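Local coordinates for D-isomer specific 2-hydroxyacid dehydrogenase family protein (Aeromonas salmonicida subsp. salmonicida, PDB 3HG7) that probably acts as an NAD-dependent oxidoreductase of the D-isomer specific 2-hydroxyacid dehydrogenase family, although its own substrate is not established, at residues T242-G247 and W269-L274; D196-V201 and P222-F227; R6-L11 and A48-A53. The protein carries 1 engineered substitution. One frame throughout, in Å; residues are numbered along the deposited sequence.

Interaction 1. Residues T242-G247 and W269-L274; sequences TALRTG and WGQPNL
Asn273 reaches the last turn of helix 237-245 and gives an N-H of ND2 to the carbonyl of Leu244: Asn273 ND2 lies 3.0 Å from Leu244 O, the bond is nearly straight at 168°, and the acceptor sits close to the Asn273 amide plane. Round this bond the packing is close. The side chains of Leu244 and Asn273 run antiparallel past one another, with Leu244 CB 3.5 Å from Asn273 OD1 and Leu244 CD2 3.6 Å from Asn273 ND2. Beside them, Leu244 CD1 touches Leu274 CB at 4.1 Å, the two leucine side chains nearly perpendicular.

Three hydrogen bonds hold the Asn273 amide: besides the one to Leu244 O, ND2 bonds Gly250 O, and Gln271 NE2 donates to Asn273 OD1 over 2.9 Å within the type I beta turn Gln271-Leu274. The turn leads into strand 274-276, one of the two outermost strands of the parallel Rossmann-type sheet, so the amide ties the helix end to the approach of that edge strand and to the residue just before strand 251-254.

The solvent side is looser. Exposed Arg245, extended from CG to NE, passes obliquely by the O/N side of the Gln271 amide, Arg245 CG standing 3.4 Å from Gln271 OE1. Arg245 NE comes to 3.2 Å from Gln271 OE1, the guanidinium turned 79° to the amide plane.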
loop_
_atom_site.group_PDB
_atom_site.type_symbol
_atom_site.label_atom_id
_atom_site.label_comp_id
_atom_site.label_asym_id
_atom_site.label_seq_id
_atom_site.Cartn_x
_atom_site.Cartn_y
_atom_site.Cartn_z
ATOM N N THR A 242 19.229 8.121 -11.486
ATOM C CA THR A 242 20.210 8.031 -12.550
ATOM C C THR A 242 19.681 7.130 -13.658
ATOM O O THR A 242 19.864 7.427 -14.826
ATOM C CB THR A 242 21.586 7.564 -11.999
ATOM O OG1 THR A 242 22.010 8.477 -10.970
ATOM C CG2 THR A 242 22.642 7.533 -13.112
ATOM N N ALA A 243 18.994 6.052 -13.281
ATOM C CA ALA A 243 18.334 5.167 -14.258
ATOM C C ALA A 243 17.374 5.920 -15.183
ATOM O O ALA A 243 17.398 5.729 -16.406
ATOM C CB ALA A 243 17.598 4.043 -13.542
ATOM N N LEU A 244 16.536 6.773 -14.580
ATOM C CA LEU A 244 15.566 7.594 -15.303
ATOM C C LEU A 244 16.234 8.702 -16.105
ATOM O O LEU A 244 15.717 9.118 -17.136
ATOM C CB LEU A 244 14.527 8.201 -14.326
ATOM C CG LEU A 244 13.550 7.207 -13.706
ATOM C CD1 LEU A 244 12.799 7.841 -12.532
ATOM C CD2 LEU A 244 12.588 6.711 -14.770
ATOM N N ARG A 245 17.380 9.180 -15.629
ATOM C CA ARG A 245 18.110 10.245 -16.323
ATOM C C ARG A 245 18.925 9.767 -17.549
ATOM O O ARG A 245 19.205 10.548 -18.461
ATOM C CB ARG A 245 19.014 11.003 -15.340
ATOM C CG ARG A 245 18.289 12.067 -14.532
ATOM C CD ARG A 245 19.195 12.698 -13.482
ATOM N NE ARG A 245 18.620 13.934 -12.948
ATOM C CZ ARG A 245 19.011 14.540 -11.826
ATOM N NH1 ARG A 245 19.990 14.030 -11.081
ATOM N NH2 ARG A 245 18.411 15.659 -11.440
ATOM N N THR A 246 19.278 8.485 -17.569
ATOM C CA THR A 246 20.195 7.950 -18.585
ATOM C C THR A 246 19.549 6.886 -19.477
ATOM O O THR A 246 20.248 6.083 -20.112
ATOM C CB THR A 246 21.496 7.386 -17.937
ATOM O OG1 THR A 246 21.175 6.289 -17.066
ATOM C CG2 THR A 246 22.231 8.477 -17.142
ATOM N N GLY A 247 18.219 6.877 -19.514
ATOM C CA GLY A 247 17.470 5.988 -20.403
ATOM C C GLY A 247 17.519 4.515 -20.040
ATOM O O GLY A 247 17.361 3.651 -20.907
ATOM N N TRP A 269 11.044 15.080 -6.919
ATOM C CA TRP A 269 9.951 15.950 -7.364
ATOM C C TRP A 269 10.132 16.427 -8.797
ATOM O O TRP A 269 9.200 16.343 -9.610
ATOM C CB TRP A 269 9.813 17.170 -6.445
ATOM C CG TRP A 269 9.327 16.898 -5.021
ATOM C CD1 TRP A 269 10.082 16.899 -3.887
ATOM C CD2 TRP A 269 7.974 16.638 -4.596
ATOM N NE1 TRP A 269 9.297 16.651 -2.782
ATOM C CE2 TRP A 269 8.000 16.486 -3.189
ATOM C CE3 TRP A 269 6.748 16.511 -5.269
ATOM C CZ2 TRP A 269 6.849 16.211 -2.442
ATOM C CZ3 TRP A 269 5.599 16.238 -4.520
ATOM C CH2 TRP A 269 5.662 16.091 -3.127
ATOM N N GLY A 270 11.337 16.907 -9.103
ATOM C CA GLY A 270 11.627 17.556 -10.377
ATOM C C GLY A 270 11.901 16.691 -11.599
ATOM O O GLY A 270 11.891 17.199 -12.719
ATOM N N GLN A 271 12.128 15.394 -11.392
ATOM C CA GLN A 271 12.489 14.463 -12.475
ATOM C C GLN A 271 11.330 14.258 -13.449
ATOM O O GLN A 271 10.275 13.780 -13.037
ATOM C CB GLN A 271 12.937 13.121 -11.874
ATOM C CG GLN A 271 13.487 12.103 -12.891
ATOM C CD GLN A 271 14.649 12.644 -13.713
ATOM O OE1 GLN A 271 15.459 13.435 -13.224
ATOM N NE2 GLN A 271 14.730 12.218 -14.973
ATOM N N PRO A 272 11.524 14.602 -14.750
ATOM C CA PRO A 272 10.418 14.658 -15.721
ATOM C C PRO A 272 9.650 13.354 -15.950
ATOM O O PRO A 272 8.444 13.401 -16.232
ATOM C CB PRO A 272 11.099 15.147 -17.012
ATOM C CG PRO A 272 12.300 15.875 -16.534
ATOM C CD PRO A 272 12.774 15.113 -15.338
ATOM N N ASN A 273 10.327 12.215 -15.829
ATOM C CA ASN A 273 9.710 10.907 -16.057
ATOM C C ASN A 273 9.533 10.135 -14.753
ATOM O O ASN A 273 9.585 8.904 -14.714
ATOM C CB ASN A 273 10.511 10.099 -17.102
ATOM C CG ASN A 273 11.973 9.985 -16.745
ATOM O OD1 ASN A 273 12.461 10.660 -15.827
ATOM N ND2 ASN A 273 12.693 9.132 -17.468
ATOM N N LEU A 274 9.293 10.883 -13.682
ATOM C CA LEU A 274 8.976 10.301 -12.402
ATOM C C LEU A 274 7.634 10.910 -12.010
ATOM O O LEU A 274 7.486 12.114 -12.065
ATOM C CB LEU A 274 10.030 10.684 -11.350
ATOM C CG LEU A 274 10.102 9.858 -10.057
ATOM C CD1 LEU A 274 11.271 10.309 -9.182
ATOM C CD2 LEU A 274 8.855 9.935 -9.243
#

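Interaction 2. Residues D196-V201 and P222-F227; sequences DVIVSV and PGAILF
Asp196 O receives the N-H of Ile225 (Ile225 N to Asp196 O, 3.0 Å), the first of four backbone hydrogen bonds that pair strands 197-200 and 225-228 in parallel. The next three are shorter: Ile198 N to Ile225 O, Phe227 N to Ile198 O at 2.7 Å (175° at the hydrogen), and Ser200 N to Phe227 O. Between them run CA-H...O contacts, such as Ala224 CA to Asp196 O at 3.2 Å.

Apolar contacts form on both faces. On one, Leu226 CD1 reaches across to Ile198 CG2 at 3.7 Å. On the other, the CD2/CE2 side of the Phe227 ring meets two valines obliquely: Phe227 CE2 lies 3.9 Å from Val197 CG1 and Phe227 CD2 lies 4.0 Å from Val199 CG2, while Ile198 O lies at the ring edge.

The charged end of Asp196 turns to other partners, OD1 to Lys221 in a salt bridge and OD2 to the N-H of Thr142. Strand 142-146 pairs with the far side of strand 197-200 in the Rossmann-type sheet; helix 100-115 covers Val197, Ile225 and Phe227, and helix 150-161 packs on Val199.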
loop_
_atom_site.group_PDB
_atom_site.type_symbol
_atom_site.label_atom_id
_atom_site.label_comp_id
_atom_site.label_asym_id
_atom_site.label_seq_id
_atom_site.Cartn_x
_atom_site.Cartn_y
_atom_site.Cartn_z
ATOM N N ASP A 196 7.356 -4.999 -19.740
ATOM C CA ASP A 196 7.023 -3.663 -20.235
ATOM C C ASP A 196 6.592 -2.777 -19.075
ATOM O O ASP A 196 6.881 -1.570 -19.051
ATOM C CB ASP A 196 5.919 -3.747 -21.278
ATOM C CG ASP A 196 6.346 -4.548 -22.477
ATOM O OD1 ASP A 196 7.457 -4.261 -22.987
ATOM O OD2 ASP A 196 5.602 -5.477 -22.876
ATOM N N VAL A 197 5.886 -3.400 -18.135
ATOM C CA VAL A 197 5.404 -2.731 -16.937
ATOM C C VAL A 197 5.837 -3.612 -15.773
ATOM O O VAL A 197 5.703 -4.847 -15.841
ATOM C CB VAL A 197 3.867 -2.585 -16.931
ATOM C CG1 VAL A 197 3.416 -1.756 -15.726
ATOM C CG2 VAL A 197 3.371 -1.899 -18.216
ATOM N N ILE A 198 6.361 -2.985 -14.726
ATOM C CA ILE A 198 6.776 -3.684 -13.514
ATOM C C ILE A 198 6.031 -3.095 -12.329
ATOM O O ILE A 198 6.005 -1.867 -12.156
ATOM C CB ILE A 198 8.292 -3.543 -13.254
ATOM C CG1 ILE A 198 9.110 -3.948 -14.482
ATOM C CG2 ILE A 198 8.714 -4.438 -12.085
ATOM C CD1 ILE A 198 10.427 -3.218 -14.585
ATOM N N VAL A 199 5.414 -3.961 -11.522
ATOM C CA VAL A 199 4.700 -3.493 -10.331
ATOM C C VAL A 199 5.317 -4.156 -9.099
ATOM O O VAL A 199 5.168 -5.362 -8.897
ATOM C CB VAL A 199 3.158 -3.733 -10.419
ATOM C CG1 VAL A 199 2.462 -3.249 -9.149
ATOM C CG2 VAL A 199 2.558 -2.937 -11.578
ATOM N N SER A 200 6.033 -3.362 -8.313
ATOM C CA SER A 200 6.573 -3.794 -7.023
ATOM C C SER A 200 5.591 -3.580 -5.857
ATOM O O SER A 200 5.204 -2.453 -5.534
ATOM C CB SER A 200 7.905 -3.090 -6.753
ATOM O OG SER A 200 8.557 -3.660 -5.629
ATOM N N VAL A 201 5.151 -4.676 -5.255
ATOM C CA VAL A 201 4.227 -4.604 -4.141
ATOM C C VAL A 201 4.792 -5.478 -3.026
ATOM O O VAL A 201 4.089 -6.327 -2.485
ATOM C CB VAL A 201 2.817 -5.154 -4.469
ATOM C CG1 VAL A 201 1.754 -4.377 -3.665
ATOM C CG2 VAL A 201 2.510 -5.137 -5.946
ATOM N N PRO A 222 14.545 -0.057 -21.937
ATOM C CA PRO A 222 14.462 1.363 -22.264
ATOM C C PRO A 222 13.125 2.029 -21.954
ATOM O O PRO A 222 13.109 3.163 -21.486
ATOM C CB PRO A 222 14.691 1.380 -23.785
ATOM C CG PRO A 222 14.382 -0.032 -24.242
ATOM C CD PRO A 222 14.922 -0.847 -23.123
ATOM N N GLY A 223 12.021 1.343 -22.240
ATOM C CA GLY A 223 10.692 1.952 -22.169
ATOM C C GLY A 223 9.807 1.344 -21.096
ATOM O O GLY A 223 8.589 1.507 -21.123
ATOM N N ALA A 224 10.417 0.658 -20.141
ATOM C CA ALA A 224 9.667 0.006 -19.081
ATOM C C ALA A 224 9.147 1.043 -18.102
ATOM O O ALA A 224 9.763 2.083 -17.906
ATOM C CB ALA A 224 10.526 -0.981 -18.340
ATOM N N ILE A 225 8.017 0.725 -17.497
ATOM C CA ILE A 225 7.392 1.607 -16.526
ATOM C C ILE A 225 7.440 0.806 -15.248
ATOM O O ILE A 225 6.959 -0.321 -15.201
ATOM C CB ILE A 225 5.929 1.935 -16.913
ATOM C CG1 ILE A 225 5.915 2.668 -18.263
ATOM C CG2 ILE A 225 5.251 2.785 -15.812
ATOM C CD1 ILE A 225 4.567 2.715 -18.968
ATOM N N LEU A 226 8.022 1.392 -14.217
ATOM C CA LEU A 226 8.098 0.758 -12.901
ATOM C C LEU A 226 7.194 1.439 -11.895
ATOM O O LEU A 226 7.325 2.633 -11.714
ATOM C CB LEU A 226 9.532 0.839 -12.374
ATOM C CG LEU A 226 9.770 0.401 -10.918
ATOM C CD1 LEU A 226 9.412 -1.065 -10.714
ATOM C CD2 LEU A 226 11.208 0.658 -10.522
ATOM N N PHE A 227 6.315 0.669 -11.243
ATOM C CA PHE A 227 5.486 1.152 -10.115
ATOM C C PHE A 227 6.040 0.629 -8.808
ATOM O O PHE A 227 6.318 -0.580 -8.686
ATOM C CB PHE A 227 4.062 0.605 -10.194
ATOM C CG PHE A 227 3.221 1.209 -11.288
ATOM C CD1 PHE A 227 2.200 2.083 -10.972
ATOM C CD2 PHE A 227 3.417 0.852 -12.625
ATOM C CE1 PHE A 227 1.404 2.652 -11.983
ATOM C CE2 PHE A 227 2.638 1.400 -13.637
ATOM C CZ PHE A 227 1.615 2.292 -13.311
#

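Interaction 3. Residues R6-L11 and A48-A53; sequences RTLLLL and AHILMA
His49 turns its ring edge to the start of strand 6-11, where ND1 accepts the N-H of Thr7 (Thr7 N to His49 ND1, 3.0 Å), close to the ring plane. His49 CG is anti to the carbonyl carbon, and the ring beyond it brings ND1 to Thr7 N and close to Arg6 CA. Thr7 O in turn receives Ile50 N and, weakly, His49 N.

From there the two strands run parallel, 15° apart, and their side chains mesh on both faces. On the face of Leu8, Ile50, Leu10 and Met52, Leu8 CD1 is the bump: it lies 3.7 Å from Ile50 CG2 and also reaches Met52 CB, fitting the hollow between these two side chains beside the Ile50 carbonyl. Leu10 and Met52 stand alongside each other in the same direction, with Leu10 CD2 4.0 Å from Met52 CB. On the face of Leu9, Leu51, Leu11 and Ala53, Leu51 CD1 is the counterpart. Leu51 CG is anti to the backbone N (chi1 -179°), and chi2 of 70° places Leu51 CD1 in the notch between Leu9 CB and Leu11 CB. Leu51 CD1 is 3.9 Å from Leu9 CB and 3.3 Å from Leu9 O. Small residues fill the ends of this row: Ala48 CB meets Leu9 CB at 3.8 Å, and Ala53 CB meets Leu11 CB at 3.7 Å.

These are the first and third strands in the chain of a five-stranded parallel sheet, with strand 30-34 beside 6-11 and strand 70-73 beside 50-53. Helix 15-24 covers Leu8, Leu10 and Met52, and helix 286-301 covers Ile50. The chemistry is divided accordingly: buried aliphatic branches cover both faces, backbone N-H and C=O groups satisfy one another between the strands, and at the partly exposed end the imidazole takes up the Thr7 N-H, consistent with an ND1 that carries no proton.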
loop_
_atom_site.group_PDB
_atom_site.type_symbol
_atom_site.label_atom_id
_atom_site.label_comp_id
_atom_site.label_asym_id
_atom_site.label_seq_id
_atom_site.Cartn_x
_atom_site.Cartn_y
_atom_site.Cartn_z
ATOM N N ARG A 6 -16.923 -3.475 28.023
ATOM C CA ARG A 6 -15.656 -3.046 27.440
ATOM C C ARG A 6 -15.820 -1.664 26.841
ATOM O O ARG A 6 -16.937 -1.241 26.527
ATOM C CB ARG A 6 -15.146 -4.006 26.357
ATOM C CG ARG A 6 -14.610 -5.344 26.911
ATOM C CD ARG A 6 -14.064 -6.189 25.777
ATOM N NE ARG A 6 -13.685 -7.545 26.203
ATOM C CZ ARG A 6 -14.494 -8.599 26.184
ATOM N NH1 ARG A 6 -14.032 -9.799 26.524
ATOM N NH2 ARG A 6 -15.761 -8.471 25.820
ATOM N N THR A 7 -14.689 -0.985 26.675
ATOM C CA THR A 7 -14.631 0.347 26.063
ATOM C C THR A 7 -13.751 0.311 24.821
ATOM O O THR A 7 -12.649 -0.212 24.878
ATOM C CB THR A 7 -14.067 1.355 27.065
ATOM O OG1 THR A 7 -14.996 1.507 28.159
ATOM C CG2 THR A 7 -13.862 2.760 26.401
ATOM N N LEU A 8 -14.276 0.830 23.719
ATOM C CA LEU A 8 -13.530 1.024 22.477
ATOM C C LEU A 8 -13.227 2.521 22.388
ATOM O O LEU A 8 -14.122 3.339 22.595
ATOM C CB LEU A 8 -14.383 0.646 21.277
ATOM C CG LEU A 8 -13.917 1.135 19.885
ATOM C CD1 LEU A 8 -12.543 0.545 19.508
ATOM C CD2 LEU A 8 -14.958 0.749 18.850
ATOM N N LEU A 9 -11.980 2.867 22.079
ATOM C CA LEU A 9 -11.648 4.268 21.783
ATOM C C LEU A 9 -11.326 4.411 20.298
ATOM O O LEU A 9 -10.492 3.668 19.800
ATOM C CB LEU A 9 -10.463 4.760 22.628
ATOM C CG LEU A 9 -10.002 6.223 22.363
ATOM C CD1 LEU A 9 -11.119 7.212 22.686
ATOM C CD2 LEU A 9 -8.781 6.550 23.256
ATOM N N LEU A 10 -11.955 5.403 19.633
ATOM C CA LEU A 10 -11.725 5.699 18.212
ATOM C C LEU A 10 -10.758 6.874 18.143
ATOM O O LEU A 10 -11.035 7.919 18.719
ATOM C CB LEU A 10 -13.043 6.104 17.540
ATOM C CG LEU A 10 -14.107 4.993 17.543
ATOM C CD1 LEU A 10 -15.368 5.515 16.944
ATOM C CD2 LEU A 10 -13.581 3.819 16.704
ATOM N N LEU A 11 -9.611 6.646 17.514
ATOM C CA LEU A 11 -8.544 7.636 17.387
ATOM C C LEU A 11 -8.084 7.638 15.902
ATOM O O LEU A 11 -6.904 7.338 15.563
ATOM C CB LEU A 11 -7.411 7.271 18.325
ATOM C CG LEU A 11 -6.157 8.118 18.416
ATOM C CD1 LEU A 11 -6.506 9.518 18.876
ATOM C CD2 LEU A 11 -5.229 7.447 19.418
ATOM N N ALA A 48 -9.478 2.371 27.653
ATOM C CA ALA A 48 -9.850 1.589 26.457
ATOM C C ALA A 48 -9.335 0.164 26.538
ATOM O O ALA A 48 -8.116 -0.071 26.640
ATOM C CB ALA A 48 -9.306 2.260 25.215
ATOM N N HIS A 49 -10.259 -0.786 26.496
ATOM C CA HIS A 49 -9.880 -2.171 26.225
ATOM C C HIS A 49 -9.574 -2.433 24.757
ATOM O O HIS A 49 -8.744 -3.278 24.455
ATOM C CB HIS A 49 -10.965 -3.124 26.704
ATOM C CG HIS A 49 -11.406 -2.839 28.097
ATOM N ND1 HIS A 49 -12.479 -2.020 28.367
ATOM C CD2 HIS A 49 -10.889 -3.199 29.298
ATOM C CE1 HIS A 49 -12.630 -1.920 29.682
ATOM N NE2 HIS A 49 -11.671 -2.611 30.268
ATOM N N ILE A 50 -10.239 -1.704 23.865
ATOM C CA ILE A 50 -10.065 -1.905 22.421
ATOM C C ILE A 50 -9.737 -0.559 21.844
ATOM O O ILE A 50 -10.314 0.428 22.261
ATOM C CB ILE A 50 -11.367 -2.441 21.752
ATOM C CG1 ILE A 50 -11.796 -3.752 22.460
ATOM C CG2 ILE A 50 -11.115 -2.762 20.249
ATOM C CD1 ILE A 50 -13.059 -4.344 21.893
ATOM N N LEU A 51 -8.829 -0.512 20.875
ATOM C CA LEU A 51 -8.530 0.759 20.209
ATOM C C LEU A 51 -8.639 0.574 18.678
ATOM O O LEU A 51 -8.166 -0.436 18.127
ATOM C CB LEU A 51 -7.105 1.175 20.575
ATOM C CG LEU A 51 -6.601 2.498 19.991
ATOM C CD1 LEU A 51 -7.326 3.673 20.647
ATOM C CD2 LEU A 51 -5.091 2.597 20.207
ATOM N N MET A 52 -9.262 1.529 17.986
ATOM C CA MET A 52 -9.158 1.547 16.509
ATOM C C MET A 52 -8.593 2.909 16.112
ATOM O O MET A 52 -9.176 3.936 16.479
ATOM C CB MET A 52 -10.510 1.333 15.843
ATOM C CG MET A 52 -10.420 1.385 14.277
ATOM S SD MET A 52 -11.413 0.215 13.273
ATOM C CE MET A 52 -13.011 0.783 13.794
ATOM N N ALA A 53 -7.466 2.907 15.408
ATOM C CA ALA A 53 -6.676 4.145 15.219
ATOM C C ALA A 53 -5.699 3.995 14.095
ATOM O O ALA A 53 -5.398 2.880 13.667
ATOM C CB ALA A 53 -5.881 4.463 16.488
#

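Interactions 1 and 2 belong to the same Rossmann-type domain, within the range assigned to NAD binding: interaction 2 pairs two strands of its sheet, interaction 1 joins a flanking helix to the approach of an edge strand. Strand 225-228 is followed in the chain by helix 237-245, and the two contacts' centres lie about 14 Å apart. Interaction 3 joins strands of a separate sheet on the opposite side of the chain's centre, about 41 Å from interaction 2 and about 45 Å from interaction 1, centre to centre. Two such domains are characteristic of this dehydrogenase family, whose active site lies in the cleft between them. Val199 lies near, without touching, a GxGxxG pattern (Gly147, Gly149, Gly152), consistent with a dinucleotide-binding loop.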